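Local coordinates for protein uncharacterized CONSERVED DOMAIN PROTEIN (Vibrio cholerae, PDB 3LKV) that probably serves as the substrate-binding protein of an ABC transporter, holding a bound phenylalanine in the cleft between its two lobes, and binds zinc ions, at residues L29-K34 / D242-G247; A251-A256 / D267-K272; A24-L29 / V74-P79; V13-I16 / A21-A24; Q82-A87 / I91-T96. All blocks are in the same frame, centred on the assembly; numbering follows the deposited sequence.

Interaction 1. Residues L29-K34 / D242-G247. With PHE (phenylalanine), chain B.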
# COMPACT_ATOMS: atom_id res chain seq x y z
N LEU A 29 5.66 9.30 -6.44
CA LEU A 29 6.85 9.32 -5.64
C LEU A 29 7.31 7.89 -5.27
O LEU A 29 8.50 7.55 -5.37
CB LEU A 29 6.60 10.14 -4.39
CG LEU A 29 7.71 10.03 -3.33
CD1 LEU A 29 9.05 10.47 -3.89
CD2 LEU A 29 7.31 10.89 -2.11
N LEU A 30 6.35 7.10 -4.78
CA LEU A 30 6.58 5.75 -4.43
C LEU A 30 7.13 4.92 -5.62
O LEU A 30 8.11 4.20 -5.46
CB LEU A 30 5.28 5.13 -3.89
CG LEU A 30 5.37 3.70 -3.32
CD1 LEU A 30 6.29 3.73 -2.03
CD2 LEU A 30 3.95 3.10 -3.02
N ASP A 31 6.52 5.03 -6.80
CA ASP A 31 6.95 4.27 -7.99
C ASP A 31 8.30 4.77 -8.48
O ASP A 31 9.16 4.00 -8.88
CB ASP A 31 5.92 4.36 -9.12
CG ASP A 31 4.54 3.77 -8.73
OD1 ASP A 31 4.43 3.09 -7.69
OD2 ASP A 31 3.56 4.00 -9.49
N GLY A 32 8.52 6.08 -8.41
CA GLY A 32 9.80 6.63 -8.83
C GLY A 32 10.92 6.18 -7.90
O GLY A 32 12.03 5.89 -8.36
N LEU A 33 10.64 6.09 -6.61
CA LEU A 33 11.66 5.59 -5.65
C LEU A 33 11.98 4.12 -5.96
O LEU A 33 13.14 3.73 -6.02
CB LEU A 33 11.19 5.74 -4.21
CG LEU A 33 11.30 7.17 -3.68
CD1 LEU A 33 10.65 7.26 -2.35
CD2 LEU A 33 12.80 7.56 -3.62
N LYS A 34 10.97 3.33 -6.26
CA LYS A 34 11.19 1.95 -6.67
C LYS A 34 12.12 1.87 -7.89
O LYS A 34 13.08 1.14 -7.86
CB LYS A 34 9.87 1.28 -7.03
CG LYS A 34 9.97 -0.25 -7.28
CD LYS A 34 8.56 -0.87 -7.10
CE LYS A 34 8.57 -2.39 -6.90
NZ LYS A 34 9.23 -3.06 -8.05
N ASP A 242 0.29 16.74 -14.88
CA ASP A 242 0.21 15.32 -14.63
C ASP A 242 0.87 15.10 -13.25
O ASP A 242 2.08 15.09 -13.15
CB ASP A 242 0.93 14.53 -15.74
CG ASP A 242 0.92 13.03 -15.50
OD1 ASP A 242 0.60 12.57 -14.37
OD2 ASP A 242 1.23 12.31 -16.46
N TYR A 243 0.06 14.97 -12.21
CA TYR A 243 0.62 14.94 -10.86
C TYR A 243 1.37 13.62 -10.60
O TYR A 243 2.28 13.58 -9.77
CB TYR A 243 -0.45 15.27 -9.80
CG TYR A 243 -0.75 16.73 -9.77
CD1 TYR A 243 -1.75 17.29 -10.56
CD2 TYR A 243 0.01 17.57 -8.99
CE1 TYR A 243 -1.98 18.68 -10.54
CE2 TYR A 243 -0.20 18.93 -8.97
CZ TYR A 243 -1.17 19.50 -9.76
OH TYR A 243 -1.38 20.86 -9.71
N TYR A 244 1.01 12.54 -11.30
CA TYR A 244 1.75 11.28 -11.13
C TYR A 244 3.20 11.53 -11.57
O TYR A 244 4.11 11.18 -10.86
CB TYR A 244 1.09 10.12 -11.87
CG TYR A 244 1.87 8.85 -11.81
CD1 TYR A 244 1.73 7.97 -10.75
CD2 TYR A 244 2.77 8.51 -12.80
CE1 TYR A 244 2.46 6.79 -10.68
CE2 TYR A 244 3.49 7.31 -12.75
CZ TYR A 244 3.35 6.46 -11.68
OH TYR A 244 4.08 5.28 -11.61
N GLN A 245 3.42 12.20 -12.69
CA GLN A 245 4.78 12.43 -13.17
C GLN A 245 5.55 13.38 -12.31
O GLN A 245 6.78 13.28 -12.20
CB GLN A 245 4.80 12.94 -14.63
CG GLN A 245 4.40 11.88 -15.68
CD GLN A 245 5.17 10.55 -15.55
OE1 GLN A 245 6.36 10.53 -15.19
NE2 GLN A 245 4.49 9.45 -15.80
N ILE A 246 4.86 14.34 -11.75
CA ILE A 246 5.50 15.23 -10.76
C ILE A 246 5.98 14.41 -9.56
O ILE A 246 7.05 14.62 -9.03
CB ILE A 246 4.50 16.30 -10.25
CG1 ILE A 246 4.19 17.31 -11.35
CG2 ILE A 246 5.03 17.00 -8.93
CD1 ILE A 246 2.98 18.28 -10.98
N GLY A 247 5.17 13.46 -9.11
CA GLY A 247 5.62 12.56 -8.05
C GLY A 247 6.85 11.77 -8.49
O GLY A 247 7.82 11.68 -7.75
N PHE B . -0.41 23.20 -5.56
CA PHE B . -1.30 22.99 -4.35
C PHE B . -0.56 23.52 -3.09
O PHE B . 0.39 24.33 -3.28
CB PHE B . -1.73 21.52 -4.21
CG PHE B . -2.84 21.13 -5.19
CD1 PHE B . -4.16 21.59 -5.00
CD2 PHE B . -2.58 20.33 -6.28
CE1 PHE B . -5.14 21.27 -5.87
CE2 PHE B . -3.56 20.00 -7.16
CZ PHE B . -4.85 20.46 -6.99
OXT PHE B . -0.88 23.22 -1.92

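Interaction 2. Residues A251-A256 / D267-K272. With ZN (zinc ion), chain D.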
# COMPACT_ATOMS: atom_id res chain seq x y z
N ALA A 251 10.97 11.87 -6.85
CA ALA A 251 11.86 10.79 -6.39
C ALA A 251 13.29 11.05 -6.77
O ALA A 251 14.17 10.57 -6.11
CB ALA A 251 11.41 9.43 -6.96
N ASP A 252 13.53 11.73 -7.88
CA ASP A 252 14.86 12.17 -8.23
C ASP A 252 15.49 13.01 -7.15
O ASP A 252 16.64 12.81 -6.85
CB ASP A 252 14.91 13.03 -9.51
CG ASP A 252 14.53 12.27 -10.77
OD1 ASP A 252 14.41 11.01 -10.74
OD2 ASP A 252 14.34 12.96 -11.81
N TYR A 253 14.76 13.97 -6.59
CA TYR A 253 15.30 14.79 -5.52
C TYR A 253 15.57 13.94 -4.26
O TYR A 253 16.65 13.97 -3.63
CB TYR A 253 14.28 15.93 -5.16
CG TYR A 253 14.21 17.10 -6.12
CD1 TYR A 253 14.88 18.31 -5.84
CD2 TYR A 253 13.46 17.04 -7.28
CE1 TYR A 253 14.86 19.38 -6.70
CE2 TYR A 253 13.44 18.15 -8.21
CZ TYR A 253 14.14 19.31 -7.89
OH TYR A 253 14.11 20.42 -8.72
N VAL A 254 14.57 13.17 -3.86
CA VAL A 254 14.74 12.32 -2.68
C VAL A 254 15.96 11.37 -2.86
O VAL A 254 16.79 11.28 -1.98
CB VAL A 254 13.47 11.53 -2.40
CG1 VAL A 254 13.72 10.53 -1.31
CG2 VAL A 254 12.32 12.48 -2.03
N ALA A 255 16.09 10.72 -4.00
CA ALA A 255 17.24 9.80 -4.18
C ALA A 255 18.56 10.57 -4.14
O ALA A 255 19.53 10.09 -3.54
CB ALA A 255 17.15 8.94 -5.45
N ALA A 256 18.60 11.76 -4.76
CA ALA A 256 19.85 12.51 -4.79
C ALA A 256 20.22 12.88 -3.36
O ALA A 256 21.37 12.77 -2.96
CB ALA A 256 19.72 13.76 -5.71
N ASP A 267 18.33 22.98 -7.35
CA ASP A 267 17.37 23.97 -7.82
C ASP A 267 15.92 23.45 -7.76
O ASP A 267 15.65 22.30 -8.04
CB ASP A 267 17.64 24.44 -9.27
CG ASP A 267 18.99 25.03 -9.47
OD1 ASP A 267 19.61 25.57 -8.48
OD2 ASP A 267 19.47 24.94 -10.67
N VAL A 268 15.00 24.34 -7.44
CA VAL A 268 13.60 24.02 -7.43
C VAL A 268 13.10 23.91 -8.89
O VAL A 268 13.32 24.77 -9.70
CB VAL A 268 12.79 25.08 -6.67
CG1 VAL A 268 11.24 24.92 -6.92
CG2 VAL A 268 13.11 25.00 -5.23
N GLN A 269 12.40 22.85 -9.22
CA GLN A 269 11.93 22.66 -10.56
C GLN A 269 10.49 23.13 -10.68
O GLN A 269 9.67 22.89 -9.79
CB GLN A 269 12.00 21.17 -10.85
CG GLN A 269 11.63 20.78 -12.24
CD GLN A 269 12.78 21.05 -13.18
OE1 GLN A 269 13.94 20.74 -12.85
NE2 GLN A 269 12.48 21.69 -14.33
N VAL A 270 10.16 23.79 -11.78
CA VAL A 270 8.78 24.20 -12.02
C VAL A 270 8.15 23.26 -13.04
O VAL A 270 8.73 23.04 -14.07
CB VAL A 270 8.72 25.69 -12.47
CG1 VAL A 270 7.26 26.13 -12.60
CG2 VAL A 270 9.48 26.60 -11.44
N ALA A 271 7.00 22.66 -12.75
CA ALA A 271 6.34 21.78 -13.70
C ALA A 271 6.01 22.49 -15.03
O ALA A 271 5.77 23.70 -15.05
CB ALA A 271 5.08 21.20 -13.13
N LYS A 272 6.02 21.72 -16.12
CA LYS A 272 5.67 22.25 -17.47
C LYS A 272 4.76 21.27 -18.22
O LYS A 272 4.65 20.10 -17.85
CB LYS A 272 6.93 22.51 -18.30
CG LYS A 272 7.96 23.47 -17.66
CD LYS A 272 7.51 24.96 -17.64
CE LYS A 272 8.55 25.87 -16.87
NZ LYS A 272 8.19 27.31 -16.82
ZN ZN D . 21.09 26.07 -10.81

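Interaction 3. Residues A24-L29 / V74-P79. With PHE (phenylalanine), chain B.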
# COMPACT_ATOMS: atom_id res chain seq x y z
N ALA A 24 -2.09 11.11 -6.46
CA ALA A 24 -1.33 10.69 -7.63
C ALA A 24 0.14 11.10 -7.44
O ALA A 24 1.03 10.39 -7.84
CB ALA A 24 -1.89 11.29 -8.96
N THR A 25 0.37 12.26 -6.85
CA THR A 25 1.71 12.70 -6.61
C THR A 25 2.40 11.71 -5.70
O THR A 25 3.53 11.32 -5.94
CB THR A 25 1.73 14.09 -5.97
OG1 THR A 25 1.09 15.01 -6.86
CG2 THR A 25 3.12 14.54 -5.76
N ARG A 26 1.72 11.30 -4.65
CA ARG A 26 2.29 10.36 -3.69
C ARG A 26 2.57 8.99 -4.33
O ARG A 26 3.59 8.39 -4.03
CB ARG A 26 1.37 10.22 -2.48
CG ARG A 26 2.00 9.38 -1.39
CD ARG A 26 1.30 9.39 -0.10
NE ARG A 26 0.25 8.36 -0.05
CZ ARG A 26 -1.04 8.60 -0.21
NH1 ARG A 26 -1.49 9.82 -0.45
NH2 ARG A 26 -1.89 7.61 -0.14
N GLN A 27 1.68 8.50 -5.18
CA GLN A 27 1.92 7.22 -5.85
C GLN A 27 3.12 7.32 -6.78
O GLN A 27 3.96 6.40 -6.91
CB GLN A 27 0.69 6.83 -6.67
CG GLN A 27 0.78 5.40 -7.26
CD GLN A 27 0.94 4.32 -6.20
OE1 GLN A 27 0.06 4.15 -5.37
NE2 GLN A 27 2.05 3.55 -6.24
N GLY A 28 3.18 8.44 -7.47
CA GLY A 28 4.31 8.72 -8.35
C GLY A 28 5.65 8.73 -7.63
O GLY A 28 6.66 8.21 -8.14
N LEU A 29 5.66 9.30 -6.44
CA LEU A 29 6.85 9.32 -5.64
C LEU A 29 7.31 7.89 -5.27
O LEU A 29 8.50 7.55 -5.37
CB LEU A 29 6.60 10.14 -4.39
CG LEU A 29 7.71 10.03 -3.33
CD1 LEU A 29 9.05 10.47 -3.89
CD2 LEU A 29 7.31 10.89 -2.11
N VAL A 74 9.09 14.69 3.09
CA VAL A 74 8.46 15.11 1.85
C VAL A 74 7.15 15.81 2.21
O VAL A 74 6.31 15.24 2.96
CB VAL A 74 8.16 13.92 0.90
CG1 VAL A 74 7.36 14.41 -0.30
CG2 VAL A 74 9.48 13.24 0.44
N GLY A 75 7.01 17.05 1.79
CA GLY A 75 5.78 17.77 2.05
C GLY A 75 5.01 17.91 0.76
O GLY A 75 5.41 18.66 -0.16
N ILE A 76 3.89 17.21 0.67
CA ILE A 76 3.07 17.29 -0.50
C ILE A 76 1.97 18.34 -0.20
O ILE A 76 1.11 18.13 0.69
CB ILE A 76 2.42 15.95 -0.80
CG1 ILE A 76 3.44 14.86 -1.05
CG2 ILE A 76 1.49 16.07 -1.98
CD1 ILE A 76 2.79 13.42 -1.31
N ALA A 77 1.99 19.44 -0.95
CA ALA A 77 1.07 20.57 -0.83
C ALA A 77 1.62 21.59 0.16
O ALA A 77 2.45 21.29 1.01
CB ALA A 77 -0.38 20.14 -0.49
N THR A 78 1.16 22.82 0.01
CA THR A 78 1.80 23.96 0.67
C THR A 78 1.70 23.96 2.20
O THR A 78 2.69 24.20 2.89
CB THR A 78 1.27 25.30 0.07
OG1 THR A 78 1.76 25.39 -1.27
CG2 THR A 78 1.79 26.49 0.87
N PRO A 79 0.50 23.72 2.74
CA PRO A 79 0.36 23.87 4.21
C PRO A 79 1.18 22.82 4.97
O PRO A 79 1.80 23.13 5.97
CB PRO A 79 -1.15 23.74 4.46
CG PRO A 79 -1.79 23.87 3.14
CD PRO A 79 -0.77 23.48 2.08
N PHE B . -0.41 23.20 -5.56
CA PHE B . -1.30 22.99 -4.35
C PHE B . -0.56 23.52 -3.09
O PHE B . 0.39 24.33 -3.28
CB PHE B . -1.73 21.52 -4.21
CG PHE B . -2.84 21.13 -5.19
CD1 PHE B . -4.16 21.59 -5.00
CD2 PHE B . -2.58 20.33 -6.28
CE1 PHE B . -5.14 21.27 -5.87
CE2 PHE B . -3.56 20.00 -7.16
CZ PHE B . -4.85 20.46 -6.99
OXT PHE B . -0.88 23.22 -1.92

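Interaction 4. Residues V13-I16 / A21-A24. With PHE (phenylalanine), chain B.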
# COMPACT_ATOMS: atom_id res chain seq x y z
N VAL A 13 6.34 11.20 4.60
CA VAL A 13 5.54 11.96 3.68
C VAL A 13 4.34 12.53 4.39
O VAL A 13 3.54 11.79 4.96
CB VAL A 13 5.02 11.09 2.53
CG1 VAL A 13 4.23 11.97 1.56
CG2 VAL A 13 6.18 10.36 1.81
N SER A 14 4.22 13.85 4.37
CA SER A 14 3.10 14.54 4.93
C SER A 14 2.30 15.25 3.84
O SER A 14 2.85 15.99 3.03
CB SER A 14 3.64 15.58 5.87
OG SER A 14 2.60 16.31 6.51
N GLN A 15 0.98 15.09 3.89
CA GLN A 15 0.07 15.52 2.82
C GLN A 15 -1.09 16.20 3.48
O GLN A 15 -1.65 15.66 4.45
CB GLN A 15 -0.41 14.26 2.09
CG GLN A 15 -1.13 14.51 0.88
CD GLN A 15 -1.51 13.22 0.15
OE1 GLN A 15 -0.67 12.38 -0.08
NE2 GLN A 15 -2.76 13.10 -0.23
N ILE A 16 -1.48 17.39 3.01
CA ILE A 16 -2.49 18.16 3.71
C ILE A 16 -3.84 17.42 3.80
O ILE A 16 -4.55 17.48 4.83
CB ILE A 16 -2.60 19.60 3.12
CG1 ILE A 16 -3.57 20.46 3.91
CG2 ILE A 16 -2.94 19.57 1.62
CD1 ILE A 16 -3.27 20.67 5.41
N ALA A 21 -5.34 14.60 -6.96
CA ALA A 21 -4.04 15.10 -7.44
C ALA A 21 -2.90 14.77 -6.46
O ALA A 21 -1.78 14.38 -6.86
CB ALA A 21 -4.06 16.58 -7.73
N LEU A 22 -3.16 14.95 -5.18
CA LEU A 22 -2.08 14.72 -4.21
C LEU A 22 -1.81 13.25 -4.03
O LEU A 22 -0.64 12.86 -3.82
CB LEU A 22 -2.38 15.35 -2.89
CG LEU A 22 -2.64 16.87 -2.96
CD1 LEU A 22 -2.81 17.35 -1.58
CD2 LEU A 22 -1.53 17.61 -3.67
N ASP A 23 -2.86 12.43 -4.11
CA ASP A 23 -2.68 10.99 -4.09
C ASP A 23 -1.92 10.49 -5.30
O ASP A 23 -1.17 9.54 -5.17
CB ASP A 23 -4.00 10.23 -3.96
CG ASP A 23 -4.64 10.42 -2.56
OD1 ASP A 23 -4.04 11.01 -1.61
OD2 ASP A 23 -5.79 9.98 -2.41
N ALA A 24 -2.09 11.11 -6.46
CA ALA A 24 -1.33 10.69 -7.63
C ALA A 24 0.14 11.10 -7.44
O ALA A 24 1.03 10.39 -7.84
CB ALA A 24 -1.89 11.29 -8.96
N PHE B . -0.41 23.20 -5.56
CA PHE B . -1.30 22.99 -4.35
C PHE B . -0.56 23.52 -3.09
O PHE B . 0.39 24.33 -3.28
CB PHE B . -1.73 21.52 -4.21
CG PHE B . -2.84 21.13 -5.19
CD1 PHE B . -4.16 21.59 -5.00
CD2 PHE B . -2.58 20.33 -6.28
CE1 PHE B . -5.14 21.27 -5.87
CE2 PHE B . -3.56 20.00 -7.16
CZ PHE B . -4.85 20.46 -6.99
OXT PHE B . -0.88 23.22 -1.92

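Interaction 5. Residues Q82-A87 / I91-T96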
# COMPACT_ATOMS: atom_id res chain seq x y z
N GLN A 82 4.84 23.81 4.71
CA GLN A 82 5.10 24.90 5.60
C GLN A 82 5.30 24.42 7.01
O GLN A 82 6.21 24.92 7.72
CB GLN A 82 3.97 25.93 5.56
CG GLN A 82 3.97 26.80 4.28
CD GLN A 82 2.82 27.80 4.31
OE1 GLN A 82 1.70 27.42 4.57
NE2 GLN A 82 3.09 29.06 4.00
N ALA A 83 4.48 23.47 7.45
CA ALA A 83 4.66 22.94 8.82
C ALA A 83 5.99 22.21 8.97
O ALA A 83 6.61 22.22 10.06
CB ALA A 83 3.49 22.01 9.19
N LEU A 84 6.44 21.56 7.90
CA LEU A 84 7.73 20.86 7.98
C LEU A 84 8.89 21.86 8.14
O LEU A 84 9.81 21.65 8.95
CB LEU A 84 7.94 19.99 6.77
CG LEU A 84 7.05 18.73 6.57
CD1 LEU A 84 7.41 18.11 5.28
CD2 LEU A 84 7.17 17.73 7.71
N VAL A 85 8.85 22.93 7.37
CA VAL A 85 9.90 23.97 7.40
C VAL A 85 10.00 24.62 8.78
O VAL A 85 11.11 24.95 9.27
CB VAL A 85 9.70 25.01 6.28
CG1 VAL A 85 10.62 26.28 6.54
CG2 VAL A 85 9.99 24.35 4.96
N SER A 86 8.86 24.72 9.44
CA SER A 86 8.84 25.21 10.82
C SER A 86 9.45 24.20 11.83
O SER A 86 10.16 24.56 12.78
CB SER A 86 7.42 25.65 11.15
OG SER A 86 7.36 25.82 12.54
N ALA A 87 9.25 22.90 11.57
CA ALA A 87 9.61 21.83 12.53
C ALA A 87 11.04 21.37 12.42
O ALA A 87 11.62 20.75 13.36
CB ALA A 87 8.66 20.63 12.35
N ILE A 91 16.91 18.62 8.78
CA ILE A 91 16.49 17.42 8.04
C ILE A 91 16.06 17.87 6.65
O ILE A 91 15.28 18.79 6.50
CB ILE A 91 15.34 16.64 8.74
CG1 ILE A 91 15.76 16.31 10.20
CG2 ILE A 91 15.03 15.39 7.97
CD1 ILE A 91 14.68 15.52 10.94
N PRO A 92 16.62 17.25 5.61
CA PRO A 92 16.17 17.61 4.27
C PRO A 92 14.67 17.50 4.07
O PRO A 92 14.05 16.48 4.44
CB PRO A 92 16.90 16.59 3.37
CG PRO A 92 18.06 16.17 4.19
CD PRO A 92 17.53 16.09 5.57
N ILE A 93 14.10 18.56 3.47
CA ILE A 93 12.70 18.65 3.10
C ILE A 93 12.63 18.81 1.58
O ILE A 93 13.24 19.72 1.01
CB ILE A 93 12.02 19.86 3.71
CG1 ILE A 93 12.02 19.74 5.24
CG2 ILE A 93 10.62 19.98 3.14
CD1 ILE A 93 11.76 21.01 6.04
N VAL A 94 11.88 17.93 0.95
CA VAL A 94 11.56 18.05 -0.46
C VAL A 94 10.08 18.31 -0.54
O VAL A 94 9.27 17.47 -0.16
CB VAL A 94 11.82 16.77 -1.19
CG1 VAL A 94 11.39 16.93 -2.64
CG2 VAL A 94 13.35 16.38 -1.05
N PHE A 95 9.70 19.48 -0.98
CA PHE A 95 8.28 19.74 -1.13
C PHE A 95 7.93 19.39 -2.55
O PHE A 95 8.80 19.30 -3.44
CB PHE A 95 7.92 21.20 -0.84
CG PHE A 95 8.68 22.21 -1.70
CD1 PHE A 95 8.32 22.43 -3.01
CD2 PHE A 95 9.72 22.92 -1.17
CE1 PHE A 95 8.99 23.34 -3.77
CE2 PHE A 95 10.41 23.86 -1.94
CZ PHE A 95 10.04 24.05 -3.23
N THR A 96 6.65 19.15 -2.74
CA THR A 96 6.13 18.78 -4.01
C THR A 96 4.69 19.21 -4.17
O THR A 96 3.97 19.34 -3.24
CB THR A 96 6.37 17.28 -4.28
OG1 THR A 96 6.07 17.03 -5.66
CG2 THR A 96 5.53 16.34 -3.38

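Interaction 1. Residues L29-K34 / D242-G247
Tyr244 and Asp31 supply the polar link between helix 20-35 and the first turns of helix 243-258: the phenol OH donates to Asp31 OD2 across 2.5 Å. The acceptor is approached on its anti lone pair, the one facing away from the other carboxylate oxygen. Because OD2 lies at the ring edge, near the ring plane, Tyr244 CE1 also comes within 3.2 Å of Asp31 OD2. The two side chains cross at about a right angle, with carboxylate and ring planes turned 60° apart. Asp31 OD1 is taken by Gln27 NE2 a turn earlier in its own helix, and bonds at both oxygens should limit rotation of the carboxylate.

The backbones meet closely too. Gly247 brings no side chain, and its CA lies 4.2 Å from Leu29 CA; its carbonyl oxygen receives a CA-H...O contact from Leu29 CA at 3.3 Å, with 135° at the hydrogen. This close helix pair reflects the type 1 periplasmic-binding-protein fold: after strand 237-240 of one sheet, the chain crosses back and helix 243-258 packs against the lobe built on the other.

Capping bonds start that helix. Asp242, at the N-cap, accepts Gln245 N at OD1 over 3.3 Å, from well above its carboxylate plane, and a weak bond from Tyr244 N.

Contact with the bound phenylalanine falls to Tyr243, whose OH approaches ligand CE2 at 3.5 Å. The same OH is hydrogen-bonded to Asp122 OD2, an atom that also bonds the ligand.

Interaction 2. Residues A251-A256 / D267-K272
Tyr253 reaches from helix 243-258 to Asp267, donating its phenol hydrogen to the backbone carbonyl oxygen, with OH and Asp267 O 2.5 Å apart. It thereby fastens this helix to the chain entering strand 269-270, an outermost strand of the six-stranded parallel sheet in one lobe of the binding-protein fold. The phenol oxygen lies in the carbonyl plane, at a C=O...O angle of 155°, and the carbonyl oxygen in turn sits at the ring edge, near the ring plane.

Gln269 closes in beside the same hydroxyl. Its CB stands 3.1 Å from Tyr253 OH; Gln269 N is similarly close, but the angle is too poor for a hydrogen bond. The two side chains cross at about a right angle, amide and ring planes 65° apart.

Further out, the ring is steered by its first torsion, which sets Tyr253 CG opposite the carbonyl carbon (chi1 -76°), and by Val94, Thr118 and Leu120 of the sheet, which touch the side chain. Gln269 is held by backbone bonds to Gly119 and Ser121 on strand 117-121.

While its carbonyl faces the tyrosine, the carboxylate of Asp267 binds a zinc ion that Glu111 OE2 also binds. Asp267 OD2 coordinates the zinc at 2.0 Å; Asp267 OD1, 2.8 Å from the metal, is hydrogen-bonded to Gln112 NE2.

Interaction 3. Residues A24-L29 / V74-P79
Where Arg26 faces Ile76, helix 24-29 runs nearly antiparallel to strand 74-76, the segment axes approaching to 10.2 Å with 151° between their directions. This is helix-on-sheet packing in an alpha/beta lobe, helix 20-35 lying over the parallel sheet.

Ile76 pushes its end against the helix: its CD1 lies 3.7 Å from Arg26 CB, and the two side chains cross at about a right angle. With CG1 set opposite the carbonyl carbon (chi1 -60°) and the chain extended beyond it, the methyl is carried up to the base of the arginine. The guanidinium turns back to Asp23 of its own helix and to Gln15 of strand 9-15, and makes a cation-pi contact with Tyr48. One turn on, Leu29 and Val74 meet tip to tip, Leu29 CD2 standing 4.0 Å from Val74 CG1. Thr25 approaches more loosely through its methyl, its OG1 being bonded to Ala21 O.

Past the strand, the start of helix 78-87 grips the ligand carboxylate, an end whose dipole probably suits an anion. Thr78 OG1 donates to ligand O at 2.7 Å, and Thr78 N to OXT at 2.8 Å and a nearly straight 168°.

Interaction 4. Residues V13-I16 / A21-A24
In the wall of the phenylalanine pocket, where strand 9-15 hands over to helix 20-35, Gln15 and Ile16 pack against Leu22 and Asp23. The polar part is a hydrogen bond from Gln15 NE2 to Asp23 OD1, 2.8 Å long with 164° at the hydrogen. Asp23 OD1 lies exactly in the amide plane of Gln15 and is met nearly along its C-O axis, although the side chains cross at about a right angle and the amide and carboxylate planes are 56° apart. The reach comes from a stretched glutamine: CG is opposite the backbone nitrogen (chi1 -170°), and the chain stays extended beyond it.

Further bonds fix which way round the buried amide sits. Its NE2 also donates to Val17 O, while OE1 accepts from Arg26 NH1; that same nitrogen forms a salt bridge with Asp23 OD1. Glutamine, aspartate and arginine thus close a ring of polar contacts between strand end and helix.

Leu22 lies over one face of the Gln15 amide, its CB 3.5 Å from Gln15 NE2. The two branches beyond separate their tasks: CD1 meets Ile16 CG2 at 3.9 Å, whereas Leu22 CD2 turns to the bound amino acid, 3.9 Å from ligand CD2. Ala21 adds its methyl, with CB 3.5 Å from ligand CE2.

Strand 9-15 and helix 20-35 open a beta-alpha-beta unit completed by strand 44-50, and the ligand lies by the loop joining them, at the C-terminal end of the strand, as is usual for binding sites of parallel alpha/beta folds.

Interaction 5. Residues Q82-A87 / I91-T96
Ile93 lays its terminal methyl against the backbone of helix 78-87, over the peptide that joins Leu84 to Val85. Ile93 CD1 is 3.6 Å from Leu84 O and 3.7 Å from Val85 N, so the methyl rests on the peptide group itself as well as on side-chain carbon. Two apolar contacts add to it: Leu84 CB at 4.0 Å from Ile93 CD1, and Val85 CG2 at 3.9 Å from that same methyl. The closest contacts all converge on this one carbon, which serves two successive helix residues.

The torsions explain this reach. Ile93 CG1 stands opposite the carbonyl carbon (chi1 -63°) and CD1 continues outward in an extended chain (chi2 162°), which places the methyl at the far end of the side chain. Val85 crosses it at about a right angle and offers CG2. Leu84 takes part through CB, and its side chain also touches Leu73 and Ala62.

The contact belongs to the beta-alpha-beta crossover of strand 72-76, helix 78-87 and strand 93-98, pressing the last turns of the helix onto the strand that follows after a short connection. In that connection Ile91 N is hydrogen-bonded to Thr88 OG1.

Strand 93-98 lies between strands 72-76 and 117-121: Val94 pairs with Leu73 and Gly75, Ile93 with Asn116 and Thr118. On this face helix 55-66 adjoins helix 78-87 through Ala62, whereas Val94, directed away from helix 78-87, packs on Thr250 and Ile257 of helix 243-258.

Overall arrangement
From the N terminus, interaction 4 comes first, closing the tight loop between strand 9-15 and helix 20-35. Interaction 3 begins where it ends, on Ala24, and closes a 44-residue loop by setting that helix against strand 72-76, the neighbour of strand 9-15. Interaction 5 follows in series, closing the short connection from helix 78-87 to strand 93-98. Interaction 1 spans 207 residues: interaction 5 nests inside its loop, and it crosses interaction 3, with which it shares Leu29. It brings helix 243-258 back beside helix 20-35 after the chain has built the other sheet. Interaction 2 then closes last, tying that returning helix to strand 269-270 of the first sheet.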